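Local coordinates for protein transcriptional regulator, TetR family (Agrobacterium tumefaciens, PDB 2G7S) that probably binds operator DNA as a dimeric TetR-family transcriptional regulator, with a small ligand, not yet identified, presumably controlling that binding, at residues L14-A17 / R18-I22; H48-S51 / K52-V56; Q62-Q65 / E66-G70; I89-W92 / E93-A97; A163-H166 / G167-S171. All coordinates share one frame; numbering follows the deposited sequence. Where two conformers were deposited one is given.

Interaction 1 of 5, residues L14-A17 / R18-I22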
loop_
_atom_site.group_PDB
_atom_site.type_symbol
_atom_site.label_atom_id
_atom_site.label_comp_id
_atom_site.label_asym_id
_atom_site.label_seq_id
_atom_site.Cartn_x
_atom_site.Cartn_y
_atom_site.Cartn_z
ATOM N N LEU A 14 -17.752 11.916 -11.506
ATOM C CA LEU A 14 -16.327 11.772 -11.123
ATOM C C LEU A 14 -16.098 11.962 -9.624
ATOM O O LEU A 14 -15.271 11.227 -9.057
ATOM C CB LEU A 14 -15.485 12.837 -11.874
ATOM C CG LEU A 14 -15.298 12.493 -13.365
ATOM C CD1 LEU A 14 -14.673 13.691 -14.091
ATOM C CD2 LEU A 14 -14.453 11.225 -13.613
ATOM N N GLN A 15 -16.780 12.956 -9.011
ATOM C CA GLN A 15 -16.688 13.186 -7.547
ATOM C C GLN A 15 -17.017 11.849 -6.842
ATOM O O GLN A 15 -16.229 11.271 -6.055
ATOM C CB GLN A 15 -17.671 14.303 -7.141
ATOM C CG GLN A 15 -17.651 14.616 -5.645
ATOM C CD GLN A 15 -18.391 15.871 -5.234
ATOM O OE1 GLN A 15 -18.399 16.875 -5.938
ATOM N NE2 GLN A 15 -18.996 15.824 -4.057
ATOM N N CYS A 16 -18.189 11.332 -7.140
ATOM C CA CYS A 16 -18.695 10.105 -6.496
ATOM C C CYS A 16 -17.721 8.944 -6.682
ATOM O O CYS A 16 -17.334 8.271 -5.725
ATOM C CB CYS A 16 -20.091 9.751 -7.084
ATOM S SG CYS A 16 -20.666 8.159 -6.527
ATOM N N ALA A 17 -17.290 8.726 -7.922
ATOM C CA ALA A 17 -16.389 7.612 -8.192
ATOM C C ALA A 17 -15.061 7.802 -7.421
ATOM O O ALA A 17 -14.469 6.815 -6.942
ATOM C CB ALA A 17 -16.120 7.532 -9.653
ATOM N N ARG A 18 -14.614 9.030 -7.291
ATOM C CA ARG A 18 -13.338 9.249 -6.534
ATOM C C ARG A 18 -13.562 8.803 -5.072
ATOM O O ARG A 18 -12.709 8.112 -4.485
ATOM C CB ARG A 18 -12.922 10.696 -6.600
ATOM C CG ARG A 18 -11.493 10.731 -6.025
ATOM C CD ARG A 18 -10.741 11.943 -5.849
ATOM N NE ARG A 18 -10.775 12.811 -6.985
ATOM C CZ ARG A 18 -10.144 14.006 -6.995
ATOM N NH1 ARG A 18 -9.450 14.374 -5.911
ATOM N NH2 ARG A 18 -10.261 14.809 -8.065
ATOM N N THR A 19 -14.668 9.214 -4.453
ATOM C CA THR A 19 -14.874 8.830 -3.068
ATOM C C THR A 19 -14.990 7.316 -2.939
ATOM O O THR A 19 -14.402 6.716 -2.040
ATOM C CB THR A 19 -16.158 9.529 -2.574
ATOM O OG1 THR A 19 -15.937 10.933 -2.673
ATOM C CG2 THR A 19 -16.498 9.150 -1.159
ATOM N N LEU A 20 -15.683 6.673 -3.886
ATOM C CA LEU A 20 -15.844 5.211 -3.800
ATOM C C LEU A 20 -14.499 4.488 -4.001
ATOM O O LEU A 20 -14.221 3.481 -3.353
ATOM C CB LEU A 20 -16.896 4.656 -4.818
ATOM C CG LEU A 20 -18.315 5.301 -4.641
ATOM C CD1 LEU A 20 -19.202 4.738 -5.732
ATOM C CD2 LEU A 20 -18.846 4.953 -3.225
ATOM N N ILE A 21 -13.691 4.966 -4.965
ATOM C CA ILE A 21 -12.461 4.283 -5.268
ATOM C C ILE A 21 -11.465 4.370 -4.082
ATOM O O ILE A 21 -10.648 3.426 -3.869
ATOM C CB ILE A 21 -11.877 4.782 -6.588
ATOM C CG1 ILE A 21 -11.256 3.707 -7.409
ATOM C CG2 ILE A 21 -11.209 6.113 -6.435
ATOM C CD1 ILE A 21 -10.945 4.097 -8.867
ATOM N N ILE A 22 -11.529 5.468 -3.314
ATOM C CA ILE A 22 -10.665 5.577 -2.146
ATOM C C ILE A 22 -11.031 4.603 -1.040
ATOM O O ILE A 22 -10.193 4.265 -0.166
ATOM C CB ILE A 22 -10.610 7.079 -1.719
ATOM C CG1 ILE A 22 -9.852 7.869 -2.762
ATOM C CG2 ILE A 22 -9.924 7.242 -0.357
ATOM C CD1 ILE A 22 -10.102 9.377 -2.585
#

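Interaction 2 of 5, residues H48-S51 / K52-V56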
loop_
_atom_site.group_PDB
_atom_site.type_symbol
_atom_site.label_atom_id
_atom_site.label_comp_id
_atom_site.label_asym_id
_atom_site.label_seq_id
_atom_site.Cartn_x
_atom_site.Cartn_y
_atom_site.Cartn_z
ATOM N N HIS A 48 -21.780 9.788 -20.506
ATOM C CA HIS A 48 -20.662 10.617 -20.051
ATOM C C HIS A 48 -19.275 9.949 -20.174
ATOM O O HIS A 48 -18.285 10.630 -20.402
ATOM C CB HIS A 48 -20.905 11.020 -18.585
ATOM C CG HIS A 48 -21.970 12.045 -18.427
ATOM N ND1 HIS A 48 -21.784 13.365 -18.780
ATOM C CD2 HIS A 48 -23.246 11.940 -17.992
ATOM C CE1 HIS A 48 -22.907 14.033 -18.556
ATOM N NE2 HIS A 48 -23.810 13.189 -18.084
ATOM N N PHE A 49 -19.248 8.629 -19.952
ATOM C CA PHE A 49 -18.009 7.852 -19.951
ATOM C C PHE A 49 -18.275 6.551 -20.683
ATOM O O PHE A 49 -19.064 5.754 -20.153
ATOM C CB PHE A 49 -17.578 7.565 -18.503
ATOM C CG PHE A 49 -17.328 8.838 -17.757
ATOM C CD1 PHE A 49 -16.133 9.528 -17.904
ATOM C CD2 PHE A 49 -18.320 9.378 -16.924
ATOM C CE1 PHE A 49 -15.948 10.767 -17.280
ATOM C CE2 PHE A 49 -18.124 10.626 -16.296
ATOM C CZ PHE A 49 -16.959 11.271 -16.462
ATOM N N PRO A 50 -17.600 6.334 -21.837
ATOM C CA PRO A 50 -17.916 5.120 -22.645
ATOM C C PRO A 50 -17.479 3.818 -22.025
ATOM O O PRO A 50 -17.886 2.778 -22.555
ATOM C CB PRO A 50 -17.130 5.324 -23.896
ATOM C CG PRO A 50 -16.024 6.213 -23.570
ATOM C CD PRO A 50 -16.572 7.167 -22.499
ATOM N N SER A 51 -16.705 3.821 -20.935
ATOM C CA SER A 51 -16.401 2.601 -20.243
ATOM C C SER A 51 -15.953 2.992 -18.861
ATOM O O SER A 51 -15.556 4.157 -18.625
ATOM C CB SER A 51 -15.245 1.894 -20.923
ATOM O OG SER A 51 -14.057 2.685 -20.808
ATOM N N LYS A 52 -15.924 2.011 -17.967
ATOM C CA LYS A 52 -15.417 2.251 -16.624
ATOM C C LYS A 52 -13.929 2.575 -16.649
ATOM O O LYS A 52 -13.462 3.443 -15.860
ATOM C CB LYS A 52 -15.708 1.016 -15.763
ATOM C CG LYS A 52 -15.200 1.195 -14.341
ATOM C CD LYS A 52 -15.573 -0.090 -13.551
ATOM C CE LYS A 52 -15.141 0.073 -12.117
ATOM N NZ LYS A 52 -15.528 -1.174 -11.296
ATOM N N SER A 53 -13.177 1.979 -17.552
ATOM C CA SER A 53 -11.736 2.321 -17.622
ATOM C C SER A 53 -11.595 3.783 -17.973
ATOM O O SER A 53 -10.684 4.448 -17.431
ATOM C CB SER A 53 -10.992 1.440 -18.590
ATOM O OG SER A 53 -11.400 1.626 -19.889
ATOM N N ASP A 54 -12.417 4.275 -18.926
ATOM C CA ASP A 54 -12.299 5.675 -19.236
ATOM C C ASP A 54 -12.711 6.590 -18.059
ATOM O O ASP A 54 -12.039 7.609 -17.782
ATOM C CB ASP A 54 -13.201 5.978 -20.411
ATOM C CG ASP A 54 -13.150 7.471 -20.791
ATOM O OD1 ASP A 54 -12.076 7.880 -21.304
ATOM O OD2 ASP A 54 -14.167 8.146 -20.584
ATOM N N LEU A 55 -13.776 6.213 -17.351
ATOM C CA LEU A 55 -14.173 6.999 -16.187
ATOM C C LEU A 55 -13.009 7.087 -15.191
ATOM O O LEU A 55 -12.666 8.178 -14.670
ATOM C CB LEU A 55 -15.377 6.268 -15.575
ATOM C CG LEU A 55 -16.105 7.030 -14.502
ATOM C CD1 LEU A 55 -17.569 6.399 -14.326
ATOM C CD2 LEU A 55 -15.372 6.897 -13.283
ATOM N N VAL A 56 -12.391 5.935 -14.936
ATOM C CA VAL A 56 -11.301 5.951 -13.927
ATOM C C VAL A 56 -10.038 6.665 -14.475
ATOM O O VAL A 56 -9.367 7.384 -13.691
ATOM C CB VAL A 56 -11.033 4.517 -13.462
ATOM C CG1 VAL A 56 -9.811 4.489 -12.507
ATOM C CG2 VAL A 56 -12.306 3.994 -12.742
HETATM O O HOH W 1 -15.446 10.375 -21.323
#

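Interaction 3 of 5, residues Q62-Q65 / E66-G70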
loop_
_atom_site.group_PDB
_atom_site.type_symbol
_atom_site.label_atom_id
_atom_site.label_comp_id
_atom_site.label_asym_id
_atom_site.label_seq_id
_atom_site.Cartn_x
_atom_site.Cartn_y
_atom_site.Cartn_z
ATOM N N GLN A 62 -7.650 13.843 -13.195
ATOM C CA GLN A 62 -8.097 15.041 -12.436
ATOM C C GLN A 62 -7.428 15.004 -11.045
ATOM O O GLN A 62 -7.042 16.068 -10.491
ATOM C CB GLN A 62 -9.616 14.957 -12.253
ATOM C CG GLN A 62 -10.251 16.082 -11.411
ATOM C CD GLN A 62 -11.744 15.799 -11.321
ATOM O OE1 GLN A 62 -12.209 14.933 -10.548
ATOM N NE2 GLN A 62 -12.498 16.466 -12.161
ATOM N N TYR A 63 -7.343 13.815 -10.441
ATOM C CA TYR A 63 -6.740 13.707 -9.084
ATOM C C TYR A 63 -5.250 14.160 -9.185
ATOM O O TYR A 63 -4.742 14.867 -8.305
ATOM C CB TYR A 63 -6.782 12.218 -8.636
ATOM C CG TYR A 63 -5.913 12.012 -7.436
ATOM C CD1 TYR A 63 -6.404 12.328 -6.143
ATOM C CD2 TYR A 63 -4.615 11.467 -7.568
ATOM C CE1 TYR A 63 -5.597 12.126 -5.024
ATOM C CE2 TYR A 63 -3.809 11.210 -6.405
ATOM C CZ TYR A 63 -4.309 11.572 -5.167
ATOM O OH TYR A 63 -3.556 11.409 -3.987
ATOM N N ARG A 64 -4.547 13.720 -10.219
ATOM C CA ARG A 64 -3.150 14.092 -10.344
ATOM C C ARG A 64 -3.068 15.607 -10.553
ATOM O O ARG A 64 -2.270 16.282 -9.886
ATOM C CB ARG A 64 -2.506 13.359 -11.478
ATOM C CG ARG A 64 -2.353 11.885 -11.148
ATOM C CD ARG A 64 -1.808 11.191 -12.407
ATOM N NE ARG A 64 -0.462 11.695 -12.678
ATOM C CZ ARG A 64 0.122 11.692 -13.881
ATOM N NH1 ARG A 64 -0.495 11.200 -14.977
ATOM N NH2 ARG A 64 1.352 12.206 -14.002
ATOM N N GLN A 65 -3.906 16.158 -11.427
ATOM C CA GLN A 65 -3.861 17.631 -11.693
ATOM C C GLN A 65 -3.981 18.368 -10.359
ATOM O O GLN A 65 -3.146 19.290 -10.046
ATOM C CB GLN A 65 -4.994 18.055 -12.686
ATOM C CG GLN A 65 -4.767 17.751 -14.145
ATOM C CD GLN A 65 -5.930 18.251 -15.007
ATOM O OE1 GLN A 65 -7.122 18.035 -14.678
ATOM N NE2 GLN A 65 -5.598 18.894 -16.121
ATOM N N GLU A 66 -4.919 17.946 -9.511
ATOM C CA GLU A 66 -5.122 18.571 -8.228
ATOM C C GLU A 66 -3.925 18.308 -7.327
ATOM O O GLU A 66 -3.533 19.186 -6.532
ATOM C CB GLU A 66 -6.392 18.014 -7.589
ATOM C CG GLU A 66 -7.641 18.495 -8.309
ATOM C CD GLU A 66 -8.880 17.756 -7.756
ATOM O OE1 GLU A 66 -8.854 17.175 -6.637
ATOM O OE2 GLU A 66 -9.883 17.758 -8.459
ATOM N N ALA A 67 -3.321 17.127 -7.412
ATOM C CA ALA A 67 -2.244 16.790 -6.466
ATOM C C ALA A 67 -1.062 17.621 -6.799
ATOM O O ALA A 67 -0.405 18.150 -5.896
ATOM C CB ALA A 67 -1.893 15.309 -6.530
ATOM N N GLU A 68 -0.783 17.757 -8.089
ATOM C CA GLU A 68 0.324 18.567 -8.553
ATOM C C GLU A 68 0.119 20.033 -8.245
ATOM O O GLU A 68 1.076 20.705 -7.821
ATOM C CB GLU A 68 0.562 18.415 -10.027
ATOM C CG GLU A 68 0.999 16.986 -10.332
ATOM C CD GLU A 68 1.653 16.836 -11.701
ATOM O OE1 GLU A 68 2.785 17.378 -11.862
ATOM O OE2 GLU A 68 1.061 16.160 -12.600
ATOM N N ALA A 69 -1.123 20.529 -8.376
ATOM C CA ALA A 69 -1.415 21.925 -8.054
ATOM C C ALA A 69 -1.210 22.169 -6.561
ATOM O O ALA A 69 -0.684 23.225 -6.142
ATOM C CB ALA A 69 -2.892 22.258 -8.433
ATOM N N GLY A 70 -1.543 21.211 -5.714
ATOM C CA GLY A 70 -1.379 21.408 -4.247
ATOM C C GLY A 70 0.070 21.398 -3.798
ATOM O O GLY A 70 0.464 22.271 -3.012
#

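Interaction 4 of 5, residues I89-W92 / E93-A97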
loop_
_atom_site.group_PDB
_atom_site.type_symbol
_atom_site.label_atom_id
_atom_site.label_comp_id
_atom_site.label_asym_id
_atom_site.label_seq_id
_atom_site.Cartn_x
_atom_site.Cartn_y
_atom_site.Cartn_z
ATOM N N ILE A 89 3.623 16.508 4.584
ATOM C CA ILE A 89 3.204 15.576 5.610
ATOM C C ILE A 89 1.929 16.073 6.294
ATOM O O ILE A 89 1.013 15.288 6.593
ATOM C CB ILE A 89 4.332 15.322 6.627
ATOM C CG1 ILE A 89 5.445 14.526 5.933
ATOM C CG2 ILE A 89 3.833 14.598 7.934
ATOM C CD1 ILE A 89 6.612 14.256 6.833
ATOM N N GLY A 90 1.902 17.373 6.591
ATOM C CA GLY A 90 0.708 17.957 7.251
ATOM C C GLY A 90 -0.536 17.884 6.391
ATOM O O GLY A 90 -1.666 17.657 6.910
ATOM N N TYR A 91 -0.352 18.039 5.086
ATOM C CA TYR A 91 -1.486 17.950 4.157
ATOM C C TYR A 91 -2.097 16.554 4.279
ATOM O O TYR A 91 -3.313 16.415 4.421
ATOM C CB TYR A 91 -0.965 18.174 2.736
ATOM C CG TYR A 91 -1.904 17.628 1.683
ATOM C CD1 TYR A 91 -3.139 18.264 1.394
ATOM C CD2 TYR A 91 -1.605 16.439 1.039
ATOM C CE1 TYR A 91 -3.987 17.701 0.415
ATOM C CE2 TYR A 91 -2.449 15.906 0.091
ATOM C CZ TYR A 91 -3.601 16.530 -0.212
ATOM O OH TYR A 91 -4.415 15.861 -1.203
ATOM N N TRP A 92 -1.284 15.508 4.274
ATOM C CA TRP A 92 -1.858 14.139 4.355
ATOM C C TRP A 92 -2.477 13.876 5.749
ATOM O O TRP A 92 -3.507 13.222 5.852
ATOM C CB TRP A 92 -0.816 13.077 4.007
ATOM C CG TRP A 92 -0.817 12.873 2.568
ATOM C CD1 TRP A 92 0.226 13.114 1.666
ATOM C CD2 TRP A 92 -1.914 12.369 1.781
ATOM N NE1 TRP A 92 -0.207 12.802 0.371
ATOM C CE2 TRP A 92 -1.511 12.357 0.422
ATOM C CE3 TRP A 92 -3.195 11.912 2.114
ATOM C CZ2 TRP A 92 -2.350 11.905 -0.608
ATOM C CZ3 TRP A 92 -4.041 11.496 1.080
ATOM C CH2 TRP A 92 -3.600 11.540 -0.273
ATOM N N GLU A 93 -1.850 14.403 6.804
ATOM C CA GLU A 93 -2.482 14.269 8.118
ATOM C C GLU A 93 -3.835 14.901 8.153
ATOM O O GLU A 93 -4.810 14.325 8.746
ATOM C CB GLU A 93 -1.616 14.915 9.201
ATOM C CG GLU A 93 -0.373 14.116 9.419
ATOM C CD GLU A 93 0.628 14.760 10.403
ATOM O OE1 GLU A 93 0.605 16.007 10.544
ATOM O OE2 GLU A 93 1.390 14.010 11.032
ATOM N N GLY A 94 -3.986 16.062 7.530
ATOM C CA GLY A 94 -5.336 16.673 7.483
ATOM C C GLY A 94 -6.330 15.838 6.675
ATOM O O GLY A 94 -7.527 15.794 7.000
ATOM N N CYS A 95 -5.881 15.266 5.575
ATOM C CA CYS A 95 -6.788 14.399 4.771
ATOM C C CYS A 95 -7.214 13.190 5.581
ATOM O O CYS A 95 -8.392 12.729 5.497
ATOM C CB CYS A 95 -6.013 13.856 3.546
ATOM S SG CYS A 95 -5.757 15.178 2.266
ATOM N N ILE A 96 -6.262 12.562 6.279
ATOM C CA ILE A 96 -6.651 11.381 7.101
ATOM C C ILE A 96 -7.604 11.800 8.261
ATOM O O ILE A 96 -8.563 11.058 8.560
ATOM C CB ILE A 96 -5.385 10.694 7.607
ATOM C CG1 ILE A 96 -4.635 10.099 6.423
ATOM C CG2 ILE A 96 -5.697 9.656 8.720
ATOM C CD1 ILE A 96 -3.156 9.677 6.725
ATOM N N ALA A 97 -7.382 12.988 8.827
ATOM C CA ALA A 97 -8.330 13.509 9.856
ATOM C C ALA A 97 -9.707 13.717 9.315
ATOM O O ALA A 97 -10.690 13.363 10.007
ATOM C CB ALA A 97 -7.807 14.883 10.387
#

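Interaction 5 of 5, residues A163-H166 / G167-S171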
loop_
_atom_site.group_PDB
_atom_site.type_symbol
_atom_site.label_atom_id
_atom_site.label_comp_id
_atom_site.label_asym_id
_atom_site.label_seq_id
_atom_site.Cartn_x
_atom_site.Cartn_y
_atom_site.Cartn_z
ATOM N N ALA A 163 7.734 5.962 -0.437
ATOM C CA ALA A 163 7.324 4.642 0.006
ATOM C C ALA A 163 6.871 4.710 1.479
ATOM O O ALA A 163 5.939 4.012 1.908
ATOM C CB ALA A 163 8.448 3.645 -0.159
ATOM N N THR A 164 7.580 5.502 2.284
ATOM C CA THR A 164 7.208 5.641 3.717
ATOM C C THR A 164 5.837 6.275 3.834
ATOM O O THR A 164 5.026 5.820 4.660
ATOM C CB THR A 164 8.273 6.480 4.447
ATOM O OG1 THR A 164 9.578 5.820 4.250
ATOM C CG2 THR A 164 7.976 6.506 5.912
ATOM N N VAL A 165 5.542 7.302 3.039
ATOM C CA VAL A 165 4.219 7.945 3.035
ATOM C C VAL A 165 3.148 6.909 2.656
ATOM O O VAL A 165 2.097 6.851 3.324
ATOM C CB VAL A 165 4.251 9.166 2.063
ATOM C CG1 VAL A 165 2.904 9.635 1.677
ATOM C CG2 VAL A 165 5.088 10.333 2.685
ATOM N N HIS A 166 3.387 6.175 1.552
ATOM C CA HIS A 166 2.353 5.235 1.132
ATOM C C HIS A 166 2.196 4.100 2.170
ATOM O O HIS A 166 1.049 3.655 2.438
ATOM C CB HIS A 166 2.732 4.665 -0.197
ATOM C CG HIS A 166 2.657 5.680 -1.283
ATOM N ND1 HIS A 166 3.342 5.529 -2.474
ATOM C CD2 HIS A 166 1.962 6.841 -1.384
ATOM C CE1 HIS A 166 3.065 6.576 -3.274
ATOM N NE2 HIS A 166 2.233 7.397 -2.629
ATOM N N GLY A 167 3.302 3.669 2.785
ATOM C CA GLY A 167 3.190 2.623 3.772
ATOM C C GLY A 167 2.520 3.177 5.029
ATOM O O GLY A 167 1.864 2.400 5.771
ATOM N N ALA A 168 2.751 4.451 5.370
ATOM C CA ALA A 168 2.147 5.040 6.567
ATOM C C ALA A 168 0.628 5.223 6.387
ATOM O O ALA A 168 -0.131 5.018 7.349
ATOM C CB ALA A 168 2.815 6.387 6.848
HETATM N N MSE A 169 0.182 5.628 5.176
HETATM C CA MSE A 169 -1.239 5.685 4.886
HETATM C C MSE A 169 -1.847 4.292 5.142
HETATM O O MSE A 169 -3.032 4.172 5.620
HETATM C CB MSE A 169 -1.480 6.026 3.331
HETATM C CG MSE A 169 -1.276 7.381 2.974
HETATM SE SE MSE A 169 -1.472 7.220 0.980
HETATM C CE MSE A 169 -0.772 9.303 0.894
ATOM N N LEU A 170 -1.140 3.256 4.718
ATOM C CA LEU A 170 -1.654 1.909 4.826
ATOM C C LEU A 170 -1.763 1.522 6.296
ATOM O O LEU A 170 -2.785 0.979 6.753
ATOM C CB LEU A 170 -0.694 0.939 4.097
ATOM C CG LEU A 170 -1.228 -0.462 3.951
ATOM C CD1 LEU A 170 -2.406 -0.486 2.966
ATOM C CD2 LEU A 170 -0.132 -1.405 3.487
ATOM N N SER A 171 -0.707 1.797 7.097
ATOM C CA SER A 171 -0.793 1.469 8.547
ATOM C C SER A 171 -1.900 2.260 9.227
ATOM O O SER A 171 -2.574 1.699 10.092
ATOM C CB SER A 171 0.545 1.690 9.274
ATOM O OG SER A 171 1.412 0.596 8.904
#

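Interaction 1 of 5, residues L14-A17 / R18-I22
Leu20 reaches back over one turn of helix to Cys16, and its CB, CG and CD1 each meet a neighbour. CB starts beside the carbonyl oxygens of the preceding turn, 3.8 Å from Cys16 O. CG then moves in closer, 3.3 Å from Cys16 O, because the first torsion (chi1 -58°) sets it beside the backbone N of Leu20 and opposite its carbonyl carbon. From there CD1 passes alongside the thiol, with Leu20 CD1 3.8 Å from Cys16 SG. The sulfur comes to meet it: Cys16 holds SG anti to its own nitrogen (chi1 172°), on the flank that leads toward Leu20.

The backbone sets this spacing. Leu20 N donates to Cys16 O at 2.9 Å with an N-H...O angle of 162°, and the neighbouring i to i+4 bond, Thr19 N to Gln15 O, measures 3.0 Å. One step further on, Ile21 N gives its hydrogen to Ala17 O at 2.8 Å. The thiol also faces Ile34, Val37 and Val38 of helix 31-38, while Ala17 turns its methyl to Leu55 and Leu59 of helix 52-77. Arg18 takes its guanidinium along a different face, also to helix 52-77, for a salt bridge with Glu66 and a probable hydrogen bond with Gln62.

The segment therefore sorts its chemistry by face of helix 6-24, the first helix of the putative DNA-binding domain. A weakly polar sulfur and a branched aliphatic chain meet in an apolar van der Waals contact on the side of helix 31-38, whereas the one long charged side chain ties this helix to helix 52-77.

Interaction 2 of 5, residues H48-S51 / K52-V56
Three groups approach Asp54 OD2, and one of them, a water, makes a hydrogen bond. This water donates to the oxygen at 2.7 Å and gives its other hydrogen to His48 O at 3.0 Å, so it bridges the last turn of helix 42-48 to the first turn of helix 52-77. Pro50 CD lies 3.2 Å from Asp54 OD2, and the same oxygen sits in the plane of the Phe49 ring at its edge, 3.6 Å from Phe49 CD1, where the slightly positive ring hydrogens probably suit a carboxylate. The aspartate's other oxygen, OD1, forms a salt bridge with Lys58.

Asp54 also uses its backbone. Its N-H points at Ser51 OG over 3.0 Å at an angle of 162°, the capping bond of Ser51 as N-cap of helix 52-77. A first torsion of 65° puts that hydroxyl between the backbone N and carbonyl carbon of Ser51, folded forward over the helix start. Ser51 O then receives Leu55 N at 3.0 Å, the first full i to i+4 bond here.

Beneath the cap, Leu55 CG rests over one face of Phe49, 4.1 Å from the ring centroid and 19° off the normal, a CH-pi contact. Lys52 runs fully extended in another direction, its NZ bonded to the carbonyls of Tyr26 and Phe29.

The turn follows the second helix of the presumed helix-turn-helix, 42-48. Its chemistry implies a helix start secured in two ways: the hydroxyl accepts an N-H of the first turn, and the carboxylate probably gains from the positive end of the helix dipole.

Interaction 3 of 5, residues Q62-Q65 / E66-G70
Glu68 N points almost straight at Arg64 O, 2.8 Å away at 173°, one of the four i to i+4 backbone hydrogen bonds that frame this contact. The same oxygen takes a second, weak bond from Ala67 N, also at 2.8 Å but bent to 117°; the main bond of Ala67 N goes to Tyr63 O. Glu66 N meets Gln62 O, and Ala69 N meets Gln65 O.

Polar side chains in van der Waals contact form a second group. Gln62 and Glu66 lie alongside each other, pointing the same way, their amide and carboxylate planes only 20° apart. The touch is made by carbon: Gln62 CG is 3.4 Å from Glu66 OE2. Gln62 keeps CG anti to its backbone N and extends beyond it, and Arg18 of helix 6-24 reaches both residues, its NH1 to Glu66 OE1 and its NH2 to Gln62 OE1.

Charge attraction without contact makes the third. In one of two conformers of the arginine, Arg64 NH2 stays 4.2 Å from Glu68 OE2, with the oxygen well out of the guanidinium plane, so the attraction is weak and has no directed N-H. Arg64 NH1 has a further, weak ion pair with Glu123, and Glu68 OE1 a weak hydrogen bond to Ser130, both on helix 118-144.

Such a long helix, bonded to helix 6-24 on one flank and packed, with weak polar contacts, against helix 118-144, is the connecting helix of the TetR fold, which joins the DNA-binding domain to the regulatory domain.

Interaction 4 of 5, residues I89-W92 / E93-A97
Cys95 stands over the face of the Tyr91 ring: its SG lies 3.9 Å from the ring centroid, 26° off the normal, and is displaced toward the hydroxyl end, where Tyr91 CZ is 3.6 Å away. The tyrosine offers this face because its CG is anti to the backbone N (chi1 159°). The same sulfur lies obliquely to Trp92, 4.7 Å from the centroid of its six-membered ring, and Cys95 CB touches Trp92 CE3 at 3.7 Å. The thiol thus lies beside two aromatic side chains, in the angle where they meet, Tyr91 CE2 being placed over one face of the indole.

These are i to i+3 and i to i+4 contacts on helix 81-98, an early helix of the all-helical regulatory domain of the TetR family. Here the indole points inward to helix 154-173, where it meets Met169, and Tyr88 joins it edge-to-face.

On the opposite flank Ile89 and Glu93 pass each other at a slant, with Ile89 CG2 4.0 Å from Glu93 CD. The carboxylate continues to a salt bridge with Arg186 of helix 180-192. Ile96 CG1 packs 3.4 Å from Trp92 O, which accepts the hydrogen of Ile96 N over 2.9 Å.

Interaction 5 of 5, residues A163-H166 / G167-S171
Val165 CG1 stands anti to its backbone N (chi1 163°), while Met169, a selenomethionine, starts with CG opposite its carbonyl carbon (chi1 -76°) and then runs extended to its terminal methyl. Together these torsions aim the two chains at each other one turn apart, and Val165 CG1 meets Met169 CE at 3.8 Å. Nearer its root, Met169 CG leans on Val165 O at 3.4 Å.

His166 runs alongside the same chain. The two side chains point the same way, and the selenium passes 4.2 Å from His166 CD2. Its direction to the imidazole centroid, 5.3 Å away, is 73° off the ring normal, so this is a loose, oblique approach and not a stack. The imidazole also meets the ring of Phe128 on helix 118-144.

Backbone bonds hold this spacing: Ala168 N to Thr164 O is the shortest, at 2.7 Å, and Met169 N to Val165 O measures 2.9 Å. Thr164 OG1 turns back to Ile160 O, which satisfies a hydroxyl in buried surroundings.

Thr164 packs on Thr164 of the second subunit, His166 on Leu170 of that subunit, and Ala163 on its Ile184. Helix 154-173 thus serves the core of its own chain and the subunit interface together with helix 180-192, as in the four-helix bundle by which TetR-family repressors dimerise.

Overall arrangement
The five local contacts run in series along the chain. Interactions 1 and 2 pack together, Leu14 CG lying 3.7 Å from Phe49 CZ. Interaction 1 is joined to interaction 3 by polar contacts, with Arg18 NH1 3.0 Å from Glu66 OE1. Interaction 3 then reaches interaction 4 through Tyr63 OH, 3.6 Å from Trp92 CZ2, and interaction 4 touches interaction 5, their centres about 12 Å apart. Interactions 2 and 5 have centres about 29 Å apart, on opposite sides of the chain's centre. Together the contacts form a connected run of touching residues from the presumed DNA-binding end to the dimer interface.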